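PDB 2QJV: inner membrane protein, which probably acts as a metal-dependent sugar isomerase of the KduI/IolB family, with a bicupin fold and glucuronate isomerase activity assigned to it. Local coordinates for residues R49-V54 and L105-A110; Y88-T93 and L116-I121. The protein carries 2 engineered substitutions. All blocks are in the same frame, centred on the assembly; numbering follows the deposited sequence.

Interaction 1. Residues R49-V54 and L105-A110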
ATOM      1  N   ARG A  49      16.587  30.316 -10.595  1.00 37.72           N
ATOM      2  CA  ARG A  49      17.365  29.118 -10.342  1.00 37.69           C
ATOM      3  C   ARG A  49      18.748  29.174 -11.019  1.00 37.73           C
ATOM      4  O   ARG A  49      18.889  29.696 -12.138  1.00 39.61           O
ATOM      5  CB  ARG A  49      16.530  27.916 -10.802  1.00 38.36           C
ATOM      6  CG  ARG A  49      15.277  27.830  -9.925  1.00 41.93           C
ATOM      7  CD  ARG A  49      14.374  26.713 -10.184  1.00 45.91           C
ATOM      8  NE  ARG A  49      14.887  25.380  -9.906  1.00 40.11           N
ATOM      9  CZ  ARG A  49      14.960  24.795  -8.712  1.00 36.70           C
ATOM     10  NH1 ARG A  49      14.706  25.448  -7.569  1.00 43.56           N
ATOM     11  NH2 ARG A  49      15.347  23.547  -8.662  1.00 39.69           N
ATOM     12  N   GLU A  50      19.774  28.730 -10.287  1.00 36.93           N
ATOM     13  CA  GLU A  50      21.092  28.495 -10.870  1.00 37.11           C
ATOM     14  C   GLU A  50      21.061  27.050 -11.400  1.00 36.51           C
ATOM     15  O   GLU A  50      20.249  26.214 -10.978  1.00 36.46           O
ATOM     16  CB  GLU A  50      22.268  28.697  -9.906  1.00 39.66           C
ATOM     17  CG  GLU A  50      22.255  27.794  -8.719  1.00 36.30           C
ATOM     18  CD  GLU A  50      23.500  27.861  -7.867  1.00 38.16           C
ATOM     19  OE1 GLU A  50      24.321  28.813  -8.005  1.00 38.17           O
ATOM     20  OE2 GLU A  50      23.624  26.923  -7.036  1.00 35.31           O
ATOM     21  N   ARG A  51      21.920  26.800 -12.373  1.00 36.21           N
ATOM     22  CA  ARG A  51      22.020  25.533 -13.055  1.00 37.28           C
ATOM     23  C   ARG A  51      23.468  25.067 -13.311  1.00 38.39           C
ATOM     24  O   ARG A  51      24.415  25.863 -13.422  1.00 39.00           O
ATOM     25  CB  ARG A  51      21.289  25.586 -14.408  1.00 37.63           C
ATOM     26  CG  ARG A  51      19.771  25.674 -14.356  1.00 41.01           C
ATOM     27  CD  ARG A  51      19.119  26.017 -15.703  1.00 41.13           C
ATOM     28  NE  ARG A  51      17.647  25.989 -15.587  1.00 42.50           N
ATOM     29  CZ  ARG A  51      16.883  27.006 -15.178  1.00 42.41           C
ATOM     30  NH1 ARG A  51      17.414  28.151 -14.807  1.00 41.70           N
ATOM     31  NH2 ARG A  51      15.563  26.855 -15.084  1.00 48.59           N
ATOM     32  N   CYS A  52      23.603  23.740 -13.391  1.00 40.08           N
ATOM     33  CA  CYS A  52      24.826  23.076 -13.772  1.00 40.40           C
ATOM     34  C   CYS A  52      24.408  22.080 -14.874  1.00 40.13           C
ATOM     35  O   CYS A  52      23.655  21.145 -14.656  1.00 39.53           O
ATOM     36  CB  CYS A  52      25.533  22.377 -12.596  1.00 41.94           C
ATOM     37  SG  CYS A  52      27.128  21.633 -13.051  1.00 43.54           S
ATOM     38  N   LEU A  53      24.848  22.393 -16.081  1.00 37.77           N
ATOM     39  CA  LEU A  53      24.594  21.619 -17.282  1.00 38.71           C
ATOM     40  C   LEU A  53      25.680  20.598 -17.348  1.00 38.37           C
ATOM     41  O   LEU A  53      26.847  20.965 -17.521  1.00 44.64           O
ATOM     42  CB  LEU A  53      24.675  22.498 -18.517  1.00 38.98           C
ATOM     43  CG  LEU A  53      23.473  23.378 -18.928  1.00 46.91           C
ATOM     44  CD1 LEU A  53      22.759  23.952 -17.739  1.00 42.66           C
ATOM     45  CD2 LEU A  53      23.947  24.455 -19.919  1.00 41.39           C
ATOM     46  N   VAL A  54      25.332  19.339 -17.192  1.00 39.06           N
ATOM     47  CA  VAL A  54      26.308  18.247 -17.230  1.00 38.57           C
ATOM     48  C   VAL A  54      26.123  17.473 -18.543  1.00 37.66           C
ATOM     49  O   VAL A  54      25.010  17.014 -18.867  1.00 40.33           O
ATOM     50  CB  VAL A  54      26.212  17.315 -16.020  1.00 39.67           C
ATOM     51  CG1 VAL A  54      27.266  16.156 -16.152  1.00 38.34           C
ATOM     52  CG2 VAL A  54      26.375  18.099 -14.684  1.00 37.93           C
ATOM     53  N   LEU A 105      21.995  15.183 -21.946  1.00 37.22           N
ATOM     54  CA  LEU A 105      22.245  16.375 -21.136  1.00 36.72           C
ATOM     55  C   LEU A 105      21.495  16.364 -19.830  1.00 37.15           C
ATOM     56  O   LEU A 105      20.266  16.229 -19.826  1.00 37.47           O
ATOM     57  CB  LEU A 105      21.846  17.652 -21.916  1.00 36.76           C
ATOM     58  CG  LEU A 105      22.013  19.023 -21.225  1.00 38.70           C
ATOM     59  CD1 LEU A 105      23.487  19.450 -21.140  1.00 37.78           C
ATOM     60  CD2 LEU A 105      21.133  20.044 -21.978  1.00 40.95           C
ATOM     61  N   ALA A 106      22.230  16.572 -18.733  1.00 38.77           N
ATOM     62  CA  ALA A 106      21.645  16.711 -17.391  1.00 38.22           C
ATOM     63  C   ALA A 106      21.620  18.199 -17.035  1.00 39.52           C
ATOM     64  O   ALA A 106      22.610  18.920 -17.248  1.00 41.44           O
ATOM     65  CB  ALA A 106      22.396  15.875 -16.326  1.00 35.42           C
ATOM     66  N   VAL A 107      20.453  18.680 -16.604  1.00 39.67           N
ATOM     67  CA  VAL A 107      20.276  20.069 -16.123  1.00 40.18           C
ATOM     68  C   VAL A 107      19.970  19.962 -14.611  1.00 37.88           C
ATOM     69  O   VAL A 107      18.879  19.531 -14.180  1.00 39.46           O
ATOM     70  CB  VAL A 107      19.220  20.866 -16.909  1.00 41.72           C
ATOM     71  CG1 VAL A 107      19.177  22.342 -16.435  1.00 38.08           C
ATOM     72  CG2 VAL A 107      19.494  20.794 -18.452  1.00 41.97           C
ATOM     73  N   CYS A 108      20.964  20.324 -13.808  1.00 39.09           N
ATOM     74  CA  CYS A 108      20.870  20.283 -12.345  1.00 39.89           C
ATOM     75  C   CYS A 108      20.474  21.669 -11.881  1.00 40.73           C
ATOM     76  O   CYS A 108      21.122  22.636 -12.278  1.00 42.20           O
ATOM     77  CB  CYS A 108      22.216  19.874 -11.716  1.00 40.57           C
ATOM     78  SG  CYS A 108      23.010  18.437 -12.469  1.00 43.43           S
ATOM     79  N   SER A 109      19.411  21.799 -11.076  1.00 39.42           N
ATOM     80  CA  SER A 109      18.974  23.118 -10.656  1.00 36.74           C
ATOM     81  C   SER A 109      18.684  23.246  -9.165  1.00 36.09           C
ATOM     82  O   SER A 109      18.344  22.279  -8.509  1.00 36.94           O
ATOM     83  CB  SER A 109      17.731  23.553 -11.470  1.00 36.27           C
ATOM     84  OG  SER A 109      16.629  22.692 -11.257  1.00 37.02           O
ATOM     85  N   ALA A 110      18.824  24.473  -8.666  1.00 36.86           N
ATOM     86  CA  ALA A 110      18.567  24.821  -7.267  1.00 36.29           C
ATOM     87  C   ALA A 110      18.357  26.321  -7.171  1.00 37.85           C
ATOM     88  O   ALA A 110      18.621  27.050  -8.146  1.00 37.44           O
ATOM     89  CB  ALA A 110      19.703  24.334  -6.319  1.00 36.51           C
TER
HETATM   90  O   HOH W   1      14.338  24.515 -12.633  1.00 29.74           O
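Arg49 and Ser109 close one end of an antiparallel pair of strands, 49-54 and 105-110, in the six-stranded sheet of a cupin-type beta fold. In Arg49, CG lies anti to the carbonyl carbon (chi1 -65°), CD continues extended, and the bend at chi3 (66°) turns NE aside. NH2 gives Ser109 OG a hydrogen bond of 3.0 Å, with OG tilted 16° from the guanidinium plane, while Ala110 N lies over one face of that group. A second donor of the arginine, NE, reaches the same hydroxyl through a water that accepts from NE and donates to OG. NH2 also bonds Tyr28 O, so it has two acceptors.

Six backbone bonds join Glu50 to Ala110, Cys52 to Cys108 and Val54 to Ala106. On the face carrying these residues, Cys52 CB meets Cys108 CB at 4.2 Å. Val54 CG2 rests 4.0 Å from Cys108 SG; strand 238-246 packs against this side through Leu242 and Val244. The carboxylate of Glu50 instead turns to Tyr88 OH and the backbone N atoms of residues 151-153. On the other face Leu53 runs alongside Val107, its CD1 4.1 Å from Val107 CG1. Arg51, salt-bridged to Asp47, stays extended to NE and crosses Val107 obliquely, its CD 3.7 Å from Val107 CG1.

Interaction 2. Residues Y88-T93 and L116-I121; sequences YLPHHT and LPVRLI. With NI (nickel (II) ion), chain C.
At the edge of a cupin-type sheet, strand 86-89 pairs with the short strand 119-121 and runs on into a loop whose His91 and His92 bind a nickel ion. The pairing is brief: Tyr88 and Arg119 form one antiparallel hydrogen-bonded pair, Tyr88 N to Arg119 O at 2.9 Å and Arg119 N to Tyr88 O at 3.1 Å. Tyr88 makes the largest contribution to the contact. CG stands anti to the backbone N (chi1 171°), and the ring edge meets Pro117 O, which lies in the ring plane 3.5 Å from CD2. The Leu116 side chain crosses that of Tyr88 at about a right angle, its CB 3.8 Å from Tyr88 CE2. The Arg119 guanidinium comes obliquely, its plane 31° from that of the ring, and Tyr88 CB lies over one of its faces; its NH1 also bonds Leu149 O. A water donates to Tyr88 OH and accepts from Leu116 N; the same hydroxyl also meets Glu50 OE1.

Beyond the pair, Val118 CG2 touches both Pro90 CD (3.7 Å) and Thr93 CG2 (3.8 Å), packing the 90-93 loop against residues 116-121. The histidines take no part in this packing. Their NE2 atoms bind nickel at 2.4 Å for His91 and 2.0 Å for His92, and two waters add further ligands, a separate site from the one formed by His171, His173, Glu186 and His229. Within the sheet, strand 86-89 lies between 49-55, where Leu89 and Arg51 are joined by backbone hydrogen bonding, and 119-121, the outermost strand on this side within the chain.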
ATOM      1  N   TYR A  88      28.398  25.907 -15.587  1.00 39.59           N
ATOM      2  CA  TYR A  88      27.687  26.555 -14.497  1.00 38.11           C
ATOM      3  C   TYR A  88      26.970  27.812 -15.021  1.00 37.54           C
ATOM      4  O   TYR A  88      27.590  28.658 -15.672  1.00 35.63           O
ATOM      5  CB  TYR A  88      28.621  26.911 -13.304  1.00 37.92           C
ATOM      6  CG  TYR A  88      27.881  27.767 -12.298  1.00 38.37           C
ATOM      7  CD1 TYR A  88      27.014  27.194 -11.361  1.00 40.99           C
ATOM      8  CD2 TYR A  88      27.958  29.169 -12.340  1.00 35.68           C
ATOM      9  CE1 TYR A  88      26.300  27.995 -10.484  1.00 37.12           C
ATOM     10  CE2 TYR A  88      27.238  29.967 -11.461  1.00 37.53           C
ATOM     11  CZ  TYR A  88      26.413  29.372 -10.547  1.00 41.70           C
ATOM     12  OH  TYR A  88      25.691  30.165  -9.688  1.00 38.54           O
ATOM     13  N   LEU A  89      25.669  27.929 -14.721  1.00 37.29           N
ATOM     14  CA  LEU A  89      24.870  29.085 -15.083  1.00 37.89           C
ATOM     15  C   LEU A  89      24.281  29.706 -13.823  1.00 36.63           C
ATOM     16  O   LEU A  89      23.576  29.028 -13.096  1.00 38.62           O
ATOM     17  CB  LEU A  89      23.706  28.733 -16.029  1.00 39.82           C
ATOM     18  CG  LEU A  89      23.938  28.023 -17.338  1.00 39.21           C
ATOM     19  CD1 LEU A  89      22.577  27.722 -18.010  1.00 38.08           C
ATOM     20  CD2 LEU A  89      24.896  28.884 -18.207  1.00 35.41           C
ATOM     21  N   PRO A  90      24.560  30.996 -13.579  1.00 38.23           N
ATOM     22  CA  PRO A  90      23.924  31.672 -12.441  1.00 36.45           C
ATOM     23  C   PRO A  90      22.457  31.901 -12.778  1.00 36.26           C
ATOM     24  O   PRO A  90      22.006  31.619 -13.909  1.00 37.38           O
ATOM     25  CB  PRO A  90      24.681  32.988 -12.346  1.00 37.29           C
ATOM     26  CG  PRO A  90      25.096  33.263 -13.749  1.00 39.69           C
ATOM     27  CD  PRO A  90      25.407  31.918 -14.344  1.00 35.03           C
ATOM     28  N   HIS A  91      21.690  32.356 -11.806  1.00 38.40           N
ATOM     29  CA  HIS A  91      20.281  32.639 -12.065  1.00 37.36           C
ATOM     30  C   HIS A  91      20.150  33.894 -12.956  1.00 36.76           C
ATOM     31  O   HIS A  91      21.127  34.602 -13.198  1.00 35.25           O
ATOM     32  CB  HIS A  91      19.523  32.733 -10.758  1.00 37.24           C
ATOM     33  CG  HIS A  91      19.716  34.023 -10.075  1.00 39.92           C
ATOM     34  ND1 HIS A  91      20.912  34.390  -9.496  1.00 40.88           N
ATOM     35  CD2 HIS A  91      18.897  35.084  -9.968  1.00 46.74           C
ATOM     36  CE1 HIS A  91      20.798  35.611  -9.019  1.00 48.28           C
ATOM     37  NE2 HIS A  91      19.589  36.048  -9.293  1.00 45.12           N
ATOM     38  N   HIS A  92      18.950  34.121 -13.487  1.00 38.59           N
ATOM     39  CA  HIS A  92      18.654  35.208 -14.440  1.00 38.68           C
ATOM     40  C   HIS A  92      19.520  35.057 -15.705  1.00 37.62           C
ATOM     41  O   HIS A  92      19.947  36.052 -16.268  1.00 39.42           O
ATOM     42  CB  HIS A  92      18.928  36.661 -13.969  1.00 40.83           C
ATOM     43  CG  HIS A  92      18.325  37.078 -12.669  1.00 48.24           C
ATOM     44  ND1 HIS A  92      16.992  36.908 -12.344  1.00 44.30           N
ATOM     45  CD2 HIS A  92      18.873  37.832 -11.673  1.00 50.18           C
ATOM     46  CE1 HIS A  92      16.780  37.454 -11.156  1.00 51.10           C
ATOM     47  NE2 HIS A  92      17.912  38.009 -10.717  1.00 28.73           N
ATOM     48  N   THR A  93      19.796  33.835 -16.128  1.00 38.18           N
ATOM     49  CA  THR A  93      20.676  33.588 -17.284  1.00 38.79           C
ATOM     50  C   THR A  93      20.027  32.630 -18.283  1.00 36.67           C
ATOM     51  O   THR A  93      20.075  31.414 -18.108  1.00 38.67           O
ATOM     52  CB  THR A  93      22.072  33.046 -16.857  1.00 38.33           C
ATOM     53  OG1 THR A  93      22.625  33.895 -15.845  1.00 39.57           O
ATOM     54  CG2 THR A  93      23.048  32.977 -18.094  1.00 37.44           C
ATOM     55  N   LEU A 116      27.679  35.075  -9.333  1.00 38.48           N
ATOM     56  CA  LEU A 116      28.781  34.348  -9.971  1.00 37.00           C
ATOM     57  C   LEU A 116      28.638  34.419 -11.490  1.00 37.27           C
ATOM     58  O   LEU A 116      27.514  34.535 -12.000  1.00 35.52           O
ATOM     59  CB  LEU A 116      28.796  32.893  -9.514  1.00 33.79           C
ATOM     60  CG  LEU A 116      29.104  32.669  -8.030  1.00 35.00           C
ATOM     61  CD1 LEU A 116      28.817  31.207  -7.667  1.00 36.11           C
ATOM     62  CD2 LEU A 116      30.547  33.096  -7.691  1.00 35.25           C
ATOM     63  N   PRO A 117      29.768  34.409 -12.217  1.00 36.37           N
ATOM     64  CA  PRO A 117      29.632  34.394 -13.661  1.00 38.07           C
ATOM     65  C   PRO A 117      29.385  33.008 -14.233  1.00 38.40           C
ATOM     66  O   PRO A 117      29.592  31.982 -13.552  1.00 37.61           O
ATOM     67  CB  PRO A 117      31.012  34.896 -14.136  1.00 39.00           C
ATOM     68  CG  PRO A 117      31.944  34.371 -13.114  1.00 38.12           C
ATOM     69  CD  PRO A 117      31.182  34.492 -11.808  1.00 38.54           C
ATOM     70  N   VAL A 118      28.887  32.989 -15.468  1.00 37.84           N
ATOM     71  CA  VAL A 118      28.819  31.775 -16.233  1.00 35.18           C
ATOM     72  C   VAL A 118      30.258  31.203 -16.300  1.00 37.09           C
ATOM     73  O   VAL A 118      31.211  31.948 -16.502  1.00 36.16           O
ATOM     74  CB  VAL A 118      28.298  32.065 -17.682  1.00 37.75           C
ATOM     75  CG1 VAL A 118      28.534  30.862 -18.644  1.00 34.12           C
ATOM     76  CG2 VAL A 118      26.831  32.520 -17.679  1.00 32.25           C
ATOM     77  N   ARG A 119      30.438  29.903 -16.107  1.00 38.02           N
ATOM     78  CA  ARG A 119      31.775  29.325 -16.277  1.00 40.14           C
ATOM     79  C   ARG A 119      31.748  27.883 -16.755  1.00 39.82           C
ATOM     80  O   ARG A 119      30.841  27.128 -16.437  1.00 39.76           O
ATOM     81  CB  ARG A 119      32.616  29.409 -14.978  1.00 39.03           C
ATOM     82  CG  ARG A 119      32.273  28.460 -13.872  1.00 37.32           C
ATOM     83  CD  ARG A 119      33.242  28.571 -12.699  1.00 38.29           C
ATOM     84  NE  ARG A 119      33.064  27.475 -11.729  1.00 41.57           N
ATOM     85  CZ  ARG A 119      32.133  27.397 -10.781  1.00 43.89           C
ATOM     86  NH1 ARG A 119      31.202  28.342 -10.607  1.00 43.24           N
ATOM     87  NH2 ARG A 119      32.124  26.328  -9.992  1.00 37.83           N
ATOM     88  N   LEU A 120      32.778  27.521 -17.507  1.00 37.86           N
ATOM     89  CA  LEU A 120      33.012  26.168 -17.889  1.00 38.48           C
ATOM     90  C   LEU A 120      33.649  25.406 -16.720  1.00 37.33           C
ATOM     91  O   LEU A 120      34.522  25.923 -16.033  1.00 38.72           O
ATOM     92  CB  LEU A 120      33.991  26.090 -19.072  1.00 35.06           C
ATOM     93  CG  LEU A 120      34.233  24.720 -19.730  1.00 35.99           C
ATOM     94  CD1 LEU A 120      32.946  24.133 -20.383  1.00 36.10           C
ATOM     95  CD2 LEU A 120      35.380  24.809 -20.745  1.00 35.29           C
ATOM     96  N   ILE A 121      33.170  24.191 -16.485  1.00 37.58           N
ATOM     97  CA  ILE A 121      33.825  23.261 -15.555  1.00 38.14           C
ATOM     98  C   ILE A 121      34.317  22.128 -16.459  1.00 38.06           C
ATOM     99  O   ILE A 121      33.602  21.169 -16.750  1.00 36.63           O
ATOM    100  CB  ILE A 121      32.930  22.720 -14.420  1.00 41.58           C
ATOM    101  CG1 ILE A 121      32.214  23.854 -13.654  1.00 38.04           C
ATOM    102  CG2 ILE A 121      33.799  21.809 -13.477  1.00 36.82           C
ATOM    103  CD1 ILE A 121      31.079  23.375 -12.743  1.00 39.06           C
TER
HETATM  104 NI    NI C 270      18.540  38.101  -8.825  1.00 59.16          NI
HETATM  105  O   HOH W   2      25.596  32.978  -8.506  1.00 31.48           O
HETATM  106  O   HOH W   3      20.636  39.366  -8.861  1.00 44.93           O
HETATM  107  O   HOH W   4      16.693  37.479  -8.158  1.00 42.85           O

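In the fold
Both interactions belong to one antiparallel sheet, in which strands 49-55 and 86-89 are neighbours, so interaction 2 continues outward what interaction 1 builds further in. Their centres are 10 Å apart. Interaction 1 is largely buried and regular, with five successive residue pairs and apolar side chains on both faces, joined by Glu50 on one and by Arg51 and Ser109 on the other. Interaction 2 is only partly buried: a single paired position gives way to proline-containing loops, an aromatic ring and a nickel site completed by waters. Two probable hydrogen bonds link them, Glu50 OE1 to Tyr88 OH at 2.6 Å and Leu89 N to Arg51 O. A buried carboxylate of the first contact may thus help to hold the second's tyrosine.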